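Long-range contacts in arginine decarboxylase, A207R protein (Paramecium bursaria Chlorella virus 1, PDB 2NVA), which decarboxylates arginine to agmatine with pyridoxal 5'-phosphate as cofactor, in active sites built from both subunits of the dimer: residues A[16-21]-A[282-287]; A[262-267]-A[348-353]; A[317-322]-A[334-339]. All blocks are in the same frame, centred on the assembly; numbering follows the deposited sequence.

Interaction 1 (A[16-21]-A[282-287]); sequences TKSFYV and FNESTY. With PL2 ((4-{[(4-{[amino(imino)methyl]amino}butyl)amino]methyl}-5-hydroxy-6-methylpyridin-3-yl)methyl dihydrogen phosphate), chain J.
Ser18 and Glu284 form the tightly packed, buried part of this contact. With chi1 at 63°, Ser18 OG lies between the backbone N and the carbonyl carbon, and from there donates to Glu284 OE1 at 2.7 Å, arriving on the anti side of that oxygen and 22° out of the carboxylate plane, while Ser18 CB lies against Glu284 CG at 3.6 Å. The same OE1 accepts from a water that also bonds Tyr20 OH, and the other carboxylate oxygen, OE2, takes the amide N of Ser285 at 3.1 Å and that of Gly289, donors that would probably favour a charged, fixed carboxylate. In the ornithine decarboxylase-like fold strand 18-22, although N-terminal, joins the beta domain that follows the TIM barrel, and this contact ties residues 16-18 to the loop after strand 277-282. On the looser side, toward solvent, Asn283 ND2 comes within 2.7 Å of Thr16 O, but the angle is too poor for a hydrogen bond; OD1 of Asn283 is held instead by Thr266 OG1 and Gln267 N. Here a water links Ser18 N to Asn283 O, 2.8 Å from the latter. Farther along the loop, Tyr287 OH accepts from NH2 of the agmatine end of PL2, 3.1 Å away, and is also hydrogen-bonded to Asp325 OD2, which itself bonds PL2; Ser179, Gly216, Gly254, Arg255 and Tyr353 of the second subunit hold the same ligand.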
# COMPACT_ATOMS: atom_id res chain seq x y z
N THR A 16 1.16 -10.73 -20.76
CA THR A 16 -0.06 -10.77 -19.96
C THR A 16 -0.06 -9.78 -18.81
O THR A 16 -1.06 -9.13 -18.58
CB THR A 16 -0.42 -12.18 -19.41
OG1 THR A 16 0.67 -12.68 -18.62
CG2 THR A 16 -0.67 -13.14 -20.54
N LYS A 17 1.06 -9.69 -18.09
CA LYS A 17 1.20 -8.74 -16.97
C LYS A 17 1.15 -7.30 -17.46
O LYS A 17 1.51 -7.01 -18.60
CB LYS A 17 2.54 -8.91 -16.26
CG LYS A 17 2.87 -10.28 -15.76
CD LYS A 17 4.21 -10.19 -15.03
CE LYS A 17 4.91 -11.52 -14.96
NZ LYS A 17 4.20 -12.47 -14.08
N SER A 18 0.73 -6.38 -16.58
CA SER A 18 0.88 -4.96 -16.87
C SER A 18 2.38 -4.67 -16.98
O SER A 18 3.20 -5.43 -16.48
CB SER A 18 0.25 -4.12 -15.78
OG SER A 18 0.90 -4.35 -14.54
N PHE A 19 2.74 -3.59 -17.66
CA PHE A 19 4.17 -3.30 -17.87
C PHE A 19 4.47 -1.81 -17.94
O PHE A 19 3.70 -1.03 -18.50
CB PHE A 19 4.74 -4.06 -19.10
CG PHE A 19 4.09 -3.70 -20.43
CD1 PHE A 19 4.65 -2.72 -21.26
CD2 PHE A 19 2.94 -4.37 -20.87
CE1 PHE A 19 4.07 -2.41 -22.50
CE2 PHE A 19 2.34 -4.06 -22.09
CZ PHE A 19 2.91 -3.08 -22.92
N TYR A 20 5.60 -1.44 -17.33
CA TYR A 20 6.12 -0.09 -17.44
C TYR A 20 6.98 -0.00 -18.69
O TYR A 20 7.72 -0.94 -18.98
CB TYR A 20 6.98 0.25 -16.22
CG TYR A 20 6.18 0.40 -14.96
CD1 TYR A 20 5.68 1.66 -14.57
CD2 TYR A 20 5.90 -0.69 -14.15
CE1 TYR A 20 4.92 1.81 -13.41
CE2 TYR A 20 5.14 -0.56 -12.99
CZ TYR A 20 4.65 0.69 -12.62
OH TYR A 20 3.91 0.83 -11.47
N VAL A 21 6.86 1.11 -19.42
CA VAL A 21 7.80 1.41 -20.51
C VAL A 21 8.58 2.63 -20.07
O VAL A 21 8.01 3.72 -19.94
CB VAL A 21 7.08 1.67 -21.87
CG1 VAL A 21 8.11 1.99 -22.97
CG2 VAL A 21 6.20 0.48 -22.24
N PHE A 282 -9.13 -3.86 -14.68
CA PHE A 282 -7.78 -3.91 -15.27
C PHE A 282 -6.86 -4.85 -14.51
O PHE A 282 -7.12 -5.14 -13.34
CB PHE A 282 -7.16 -2.52 -15.28
CG PHE A 282 -7.86 -1.58 -16.22
CD1 PHE A 282 -7.39 -1.41 -17.54
CD2 PHE A 282 -9.02 -0.89 -15.82
CE1 PHE A 282 -8.05 -0.56 -18.43
CE2 PHE A 282 -9.69 -0.05 -16.71
CZ PHE A 282 -9.20 0.12 -18.01
N ASN A 283 -5.79 -5.31 -15.16
CA ASN A 283 -4.80 -6.14 -14.45
C ASN A 283 -3.80 -5.30 -13.66
O ASN A 283 -2.61 -5.64 -13.54
CB ASN A 283 -4.12 -7.16 -15.39
CG ASN A 283 -3.33 -6.50 -16.52
OD1 ASN A 283 -3.37 -5.28 -16.73
ND2 ASN A 283 -2.58 -7.32 -17.25
N GLU A 284 -4.29 -4.18 -13.14
CA GLU A 284 -3.57 -3.28 -12.24
C GLU A 284 -4.51 -2.86 -11.12
O GLU A 284 -5.71 -3.17 -11.15
CB GLU A 284 -3.09 -2.05 -13.00
CG GLU A 284 -1.64 -2.13 -13.42
CD GLU A 284 -0.65 -2.18 -12.25
OE1 GLU A 284 0.48 -2.63 -12.48
OE2 GLU A 284 -1.02 -1.79 -11.12
N SER A 285 -3.98 -2.16 -10.12
CA SER A 285 -4.81 -1.76 -8.98
C SER A 285 -4.16 -0.65 -8.16
O SER A 285 -2.98 -0.34 -8.34
CB SER A 285 -5.13 -2.98 -8.09
OG SER A 285 -4.09 -3.23 -7.16
N THR A 286 -4.96 -0.06 -7.26
CA THR A 286 -4.45 0.93 -6.30
C THR A 286 -3.47 0.29 -5.30
O THR A 286 -2.69 0.99 -4.67
CB THR A 286 -5.57 1.62 -5.52
OG1 THR A 286 -6.35 0.64 -4.82
CG2 THR A 286 -6.47 2.40 -6.46
N TYR A 287 -3.52 -1.04 -5.20
CA TYR A 287 -2.55 -1.81 -4.41
C TYR A 287 -1.34 -2.26 -5.24
O TYR A 287 -0.38 -2.85 -4.71
CB TYR A 287 -3.24 -3.03 -3.80
CG TYR A 287 -4.29 -2.68 -2.77
CD1 TYR A 287 -3.92 -2.28 -1.50
CD2 TYR A 287 -5.65 -2.72 -3.08
CE1 TYR A 287 -4.88 -1.96 -0.53
CE2 TYR A 287 -6.62 -2.40 -2.13
CZ TYR A 287 -6.23 -2.03 -0.85
OH TYR A 287 -7.18 -1.72 0.10
N1 PL2 J . -14.52 -13.30 0.20
C2 PL2 J . -14.41 -12.31 -0.70
C2A PL2 J . -14.94 -12.56 -2.13
C3 PL2 J . -13.87 -11.08 -0.33
O3 PL2 J . -13.79 -10.08 -1.26
C4 PL2 J . -13.41 -10.88 1.00
C4A PL2 J . -12.78 -9.57 1.51
C5 PL2 J . -13.54 -11.97 1.89
C6 PL2 J . -14.11 -13.16 1.46
P PL2 J . -13.27 -10.81 5.64
N PL2 J . -13.18 -8.39 0.74
CA PL2 J . -11.99 -7.54 0.48
CG PL2 J . -10.54 -5.77 1.57
OP2 PL2 J . -13.76 -9.46 6.30
OP3 PL2 J . -11.68 -10.87 5.88
OP1 PL2 J . -13.91 -11.99 6.27
OP4 PL2 J . -13.51 -10.71 4.04
C5M PL2 J . -13.08 -11.84 3.35
CB PL2 J . -11.27 -7.11 1.78
CD PL2 J . -9.93 -5.26 2.89
NE PL2 J . -8.93 -4.23 2.54
CZ PL2 J . -8.02 -3.77 3.40
NH2 PL2 J . -7.13 -2.85 2.98
NH1 PL2 J . -7.98 -4.20 4.65
O HOH W 1 -0.24 -7.13 -13.96
O HOH W 2 2.81 -1.66 -10.90

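Interaction 2 (A[262-267]-A[348-353]); sequences SVLATQ and PSWGAY. With PL2 ((4-{[(4-{[amino(imino)methyl]amino}butyl)amino]methyl}-5-hydroxy-6-methylpyridin-3-yl)methyl dihydrogen phosphate), chain I.
A buried contact of one backbone hydrogen bond and an apolar patch joins Ser262 and Leu264, at the start of the long strand 262-274, to Trp350 in the loop that follows strand 344-347. The amide N of Trp350 donates to Ser262 O at 2.7 Å, with an N-H...O angle of 160°. Two residues on, Leu264 and Trp350 cross obliquely: CG of Leu264, anti to the backbone N (chi1 179°), carries CD2 to the indole, where it reaches Trp350 CD1 at 3.6 Å, and Leu264 CB stands 3.8 Å from that same atom. Val263 CG1 adds a lesser contact, 3.8 Å from Pro348 CA. The indole is fixed from its polar side too, since NE1 is hydrogen-bonded to Gly289 O. Beyond this anchor the loop runs into the active site, where Tyr353 OH donates to phosphate oxygen OP3 of PL2 at 2.6 Å and carbon CD of the agmatine chain lies over the ring centre, 4.0 Å above its plane. Strand 262-274 is flanked by strands 18-22 and 344-347, both antiparallel to it; Phe290 packs on both Leu264 and Trp350, and helix 255-258 touches Tyr353 through Arg255.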
# COMPACT_ATOMS: atom_id res chain seq x y z
N SER A 262 8.39 6.94 -17.02
CA SER A 262 7.66 5.73 -17.39
C SER A 262 6.22 6.02 -17.77
O SER A 262 5.63 6.99 -17.33
CB SER A 262 7.66 4.73 -16.23
OG SER A 262 8.99 4.42 -15.82
N VAL A 263 5.67 5.14 -18.62
CA VAL A 263 4.21 5.01 -18.76
C VAL A 263 3.86 3.63 -18.24
O VAL A 263 4.72 2.75 -18.20
CB VAL A 263 3.72 5.21 -20.22
CG1 VAL A 263 4.13 6.61 -20.76
CG2 VAL A 263 4.24 4.11 -21.15
N LEU A 264 2.61 3.42 -17.82
CA LEU A 264 2.18 2.10 -17.34
C LEU A 264 1.07 1.57 -18.23
O LEU A 264 0.01 2.15 -18.30
CB LEU A 264 1.73 2.17 -15.88
CG LEU A 264 1.22 0.86 -15.23
CD1 LEU A 264 2.19 -0.31 -15.41
CD2 LEU A 264 0.95 1.12 -13.74
N ALA A 265 1.34 0.45 -18.90
CA ALA A 265 0.37 -0.20 -19.79
C ALA A 265 -0.37 -1.30 -19.04
O ALA A 265 0.25 -2.08 -18.32
CB ALA A 265 1.07 -0.77 -21.01
N THR A 266 -1.69 -1.32 -19.19
CA THR A 266 -2.53 -2.28 -18.49
C THR A 266 -3.69 -2.71 -19.40
O THR A 266 -4.12 -1.95 -20.27
CB THR A 266 -3.03 -1.73 -17.13
OG1 THR A 266 -3.83 -2.71 -16.46
CG2 THR A 266 -3.85 -0.44 -17.28
N GLN A 267 -4.18 -3.92 -19.17
CA GLN A 267 -5.17 -4.52 -20.05
C GLN A 267 -6.55 -4.61 -19.38
O GLN A 267 -6.64 -4.86 -18.18
CB GLN A 267 -4.72 -5.94 -20.46
CG GLN A 267 -5.50 -6.53 -21.63
CD GLN A 267 -5.11 -7.98 -21.91
OE1 GLN A 267 -5.00 -8.78 -20.99
NE2 GLN A 267 -4.92 -8.31 -23.18
N PRO A 348 0.02 7.84 -19.07
CA PRO A 348 1.23 8.64 -19.26
C PRO A 348 1.83 9.11 -17.92
O PRO A 348 1.10 9.20 -16.95
CB PRO A 348 0.74 9.87 -20.05
CG PRO A 348 -0.60 9.47 -20.62
CD PRO A 348 -1.18 8.50 -19.62
N SER A 349 3.13 9.40 -17.92
CA SER A 349 3.80 10.04 -16.77
C SER A 349 3.53 9.30 -15.47
O SER A 349 3.07 9.86 -14.48
CB SER A 349 3.40 11.53 -16.67
OG SER A 349 3.75 12.22 -17.89
N TRP A 350 3.85 8.00 -15.50
CA TRP A 350 3.52 7.12 -14.39
C TRP A 350 4.77 6.57 -13.71
O TRP A 350 4.85 5.37 -13.40
CB TRP A 350 2.56 5.99 -14.83
CG TRP A 350 1.61 5.66 -13.73
CD1 TRP A 350 1.60 4.53 -12.95
CD2 TRP A 350 0.56 6.49 -13.26
NE1 TRP A 350 0.58 4.62 -12.01
CE2 TRP A 350 -0.07 5.81 -12.19
CE3 TRP A 350 0.08 7.76 -13.64
CZ2 TRP A 350 -1.15 6.36 -11.47
CZ3 TRP A 350 -1.01 8.31 -12.94
CH2 TRP A 350 -1.61 7.60 -11.87
N GLY A 351 5.75 7.44 -13.47
CA GLY A 351 7.02 7.02 -12.90
C GLY A 351 7.30 7.44 -11.46
O GLY A 351 8.27 6.99 -10.88
N ALA A 352 6.45 8.30 -10.89
CA ALA A 352 6.70 8.85 -9.55
C ALA A 352 5.75 8.27 -8.51
O ALA A 352 4.55 8.48 -8.60
CB ALA A 352 6.59 10.36 -9.59
N TYR A 353 6.32 7.54 -7.53
CA TYR A 353 5.55 6.93 -6.44
C TYR A 353 4.52 5.96 -7.03
O TYR A 353 3.35 5.96 -6.64
CB TYR A 353 4.87 8.00 -5.55
CG TYR A 353 5.88 8.97 -4.99
CD1 TYR A 353 6.79 8.56 -4.02
CD2 TYR A 353 5.94 10.28 -5.45
CE1 TYR A 353 7.74 9.43 -3.51
CE2 TYR A 353 6.89 11.17 -4.95
CZ TYR A 353 7.79 10.73 -3.98
OH TYR A 353 8.74 11.58 -3.47
N1 PL2 I . 13.37 14.62 0.16
C2 PL2 I . 12.75 14.16 1.26
C2A PL2 I . 13.47 14.17 2.62
C3 PL2 I . 11.44 13.67 1.14
O3 PL2 I . 10.83 13.22 2.26
C4 PL2 I . 10.77 13.66 -0.10
C4A PL2 I . 9.32 13.11 -0.29
C5 PL2 I . 11.49 14.16 -1.21
C6 PL2 I . 12.78 14.63 -1.04
P PL2 I . 9.29 15.00 -4.33
N PL2 I . 8.51 13.22 0.95
CA PL2 I . 7.59 12.08 1.08
CG PL2 I . 5.64 10.82 0.06
OP2 PL2 I . 7.82 15.64 -4.34
OP3 PL2 I . 9.16 13.55 -5.05
OP1 PL2 I . 10.28 15.89 -5.01
OP4 PL2 I . 9.59 14.76 -2.77
C5M PL2 I . 10.85 14.20 -2.61
CB PL2 I . 6.66 11.95 -0.14
CD PL2 I . 4.69 10.71 -1.15
NE PL2 I . 3.82 9.54 -0.89
CZ PL2 I . 3.05 8.92 -1.79
NH2 PL2 I . 2.32 7.84 -1.40
NH1 PL2 I . 2.99 9.35 -3.05

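Interaction 3 (A[317-322]-A[334-339]); sequences SVLYGC and VALPEL
A chi1 of 58° places CG1 of Val334 between its own backbone N and carbonyl carbon, and a chi1 of -45° leaves CG of Leu319 anti to its carbonyl carbon; Leu319 CG and Val334 CG1 meet at 3.9 Å. Leu319 CD1 also touches that methyl, at 4.0 Å, so the valine branch rests against the fork of the leucine, the side chains crossing at about a right angle. Leu336 meets the other leucine branch, its CD1 lying 4.0 Å from Leu319 CD2. Beside these apolar contacts the backbones are joined at an antiparallel hydrogen-bonded pair, in which Ser317 N donates to Val334 O and Val334 N donates to Ser317 O, each at 2.9 Å. The side chains of both residues project from the same face of the sheet. Strands 314-320 and 331-337 form a beta hairpin, paired again at Leu319 and Asn331; past Val334 the chain swings away, the axes of 317-320 and 334-337 standing at 98°, and side chains and water take over from main-chain bonds. A water 2.7 Å from Ser317 OG donates to Pro337 O at 2.6 Å, linking the two segments, while the serine hydroxyl is also hydrogen-bonded to Val315 O and packs on Leu336 CB. On its other flank strand 314-320 runs parallel to strand 277-282, whose Phe282 lies against Leu319, and Pro302 touches the same leucine; the segment after Leu336 turns toward strand 303-304, where Leu304 packs on Pro337 and Leu339.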
# COMPACT_ATOMS: atom_id res chain seq x y z
N SER A 317 -17.46 5.87 -18.24
CA SER A 317 -16.67 4.69 -17.89
C SER A 317 -16.22 4.74 -16.43
O SER A 317 -16.01 5.82 -15.88
CB SER A 317 -15.44 4.59 -18.81
OG SER A 317 -15.85 4.62 -20.17
N VAL A 318 -16.06 3.56 -15.84
CA VAL A 318 -15.49 3.45 -14.49
C VAL A 318 -14.32 2.49 -14.60
O VAL A 318 -14.47 1.38 -15.13
CB VAL A 318 -16.52 2.92 -13.45
CG1 VAL A 318 -15.96 3.04 -12.04
CG2 VAL A 318 -17.82 3.68 -13.56
N LEU A 319 -13.15 2.90 -14.11
CA LEU A 319 -11.95 2.05 -14.20
C LEU A 319 -11.63 1.44 -12.84
O LEU A 319 -11.17 2.15 -11.93
CB LEU A 319 -10.76 2.84 -14.74
CG LEU A 319 -11.03 3.73 -15.96
CD1 LEU A 319 -9.75 4.43 -16.39
CD2 LEU A 319 -11.65 2.94 -17.15
N TYR A 320 -11.89 0.15 -12.71
CA TYR A 320 -11.65 -0.58 -11.45
C TYR A 320 -10.32 -1.31 -11.42
O TYR A 320 -9.89 -1.83 -12.45
CB TYR A 320 -12.75 -1.61 -11.22
CG TYR A 320 -14.07 -1.02 -10.81
CD1 TYR A 320 -14.21 -0.40 -9.56
CD2 TYR A 320 -15.18 -1.08 -11.64
CE1 TYR A 320 -15.42 0.13 -9.14
CE2 TYR A 320 -16.41 -0.55 -11.24
CZ TYR A 320 -16.51 0.07 -9.99
OH TYR A 320 -17.69 0.61 -9.55
N GLY A 321 -9.72 -1.39 -10.24
CA GLY A 321 -8.54 -2.22 -10.04
C GLY A 321 -8.94 -3.69 -9.88
O GLY A 321 -10.11 -3.98 -9.62
N CYS A 322 -7.98 -4.59 -9.99
CA CYS A 322 -8.27 -6.03 -10.01
C CYS A 322 -8.56 -6.65 -8.65
O CYS A 322 -8.98 -7.81 -8.59
CB CYS A 322 -7.16 -6.81 -10.72
SG CYS A 322 -5.52 -6.50 -10.07
N VAL A 334 -14.90 8.53 -16.05
CA VAL A 334 -14.16 9.14 -17.15
C VAL A 334 -14.85 8.80 -18.48
O VAL A 334 -15.30 7.68 -18.68
CB VAL A 334 -12.65 8.70 -17.14
CG1 VAL A 334 -12.52 7.16 -17.23
CG2 VAL A 334 -11.85 9.41 -18.26
N ALA A 335 -14.93 9.78 -19.37
CA ALA A 335 -15.51 9.55 -20.69
C ALA A 335 -14.44 8.95 -21.61
O ALA A 335 -13.33 9.50 -21.74
CB ALA A 335 -16.03 10.86 -21.27
N LEU A 336 -14.76 7.81 -22.23
CA LEU A 336 -13.81 7.11 -23.10
C LEU A 336 -14.56 6.43 -24.24
O LEU A 336 -15.74 6.14 -24.08
CB LEU A 336 -13.04 6.04 -22.29
CG LEU A 336 -12.00 6.45 -21.24
CD1 LEU A 336 -11.50 5.22 -20.47
CD2 LEU A 336 -10.83 7.21 -21.88
N PRO A 337 -13.88 6.14 -25.37
CA PRO A 337 -14.45 5.23 -26.34
C PRO A 337 -14.75 3.91 -25.63
O PRO A 337 -14.06 3.56 -24.66
CB PRO A 337 -13.31 5.05 -27.35
CG PRO A 337 -12.50 6.30 -27.24
CD PRO A 337 -12.54 6.63 -25.77
N GLU A 338 -15.76 3.18 -26.09
CA GLU A 338 -16.05 1.88 -25.52
C GLU A 338 -14.82 0.97 -25.59
O GLU A 338 -14.14 0.90 -26.62
CB GLU A 338 -17.24 1.20 -26.21
CG GLU A 338 -17.63 -0.09 -25.51
CD GLU A 338 -18.89 -0.72 -26.06
OE1 GLU A 338 -19.54 -0.13 -26.97
OE2 GLU A 338 -19.24 -1.82 -25.59
N LEU A 339 -14.52 0.28 -24.48
CA LEU A 339 -13.39 -0.64 -24.45
C LEU A 339 -13.90 -2.09 -24.44
O LEU A 339 -15.08 -2.33 -24.14
CB LEU A 339 -12.54 -0.40 -23.20
CG LEU A 339 -12.02 1.02 -22.94
CD1 LEU A 339 -11.38 1.11 -21.56
CD2 LEU A 339 -11.04 1.42 -24.00
O HOH W 3 -15.32 3.11 -22.40

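In the fold
All three contacts reach the same mixed beta sheet, two of them through loops. Interactions 1 and 2 share neighbouring strands, 18-22 and 262-274, and touch directly, among other places where Phe19 O meets Ala265 N. Interaction 3 reaches interaction 1 through strand 277-282 and the loop after it, with Glu284 O close to Cys322 N, but does not touch interaction 2. Chemistry follows position: interaction 2, nearest the chain's centre, is buried and largely apolar; interaction 3, farther out yet also buried, combines strand pairing with aliphatic packing; partly buried interaction 1 relies on a carboxylate and waters. Segments 282-287 and 348-353 both lead to PL2, in the two different active sites of the dimer.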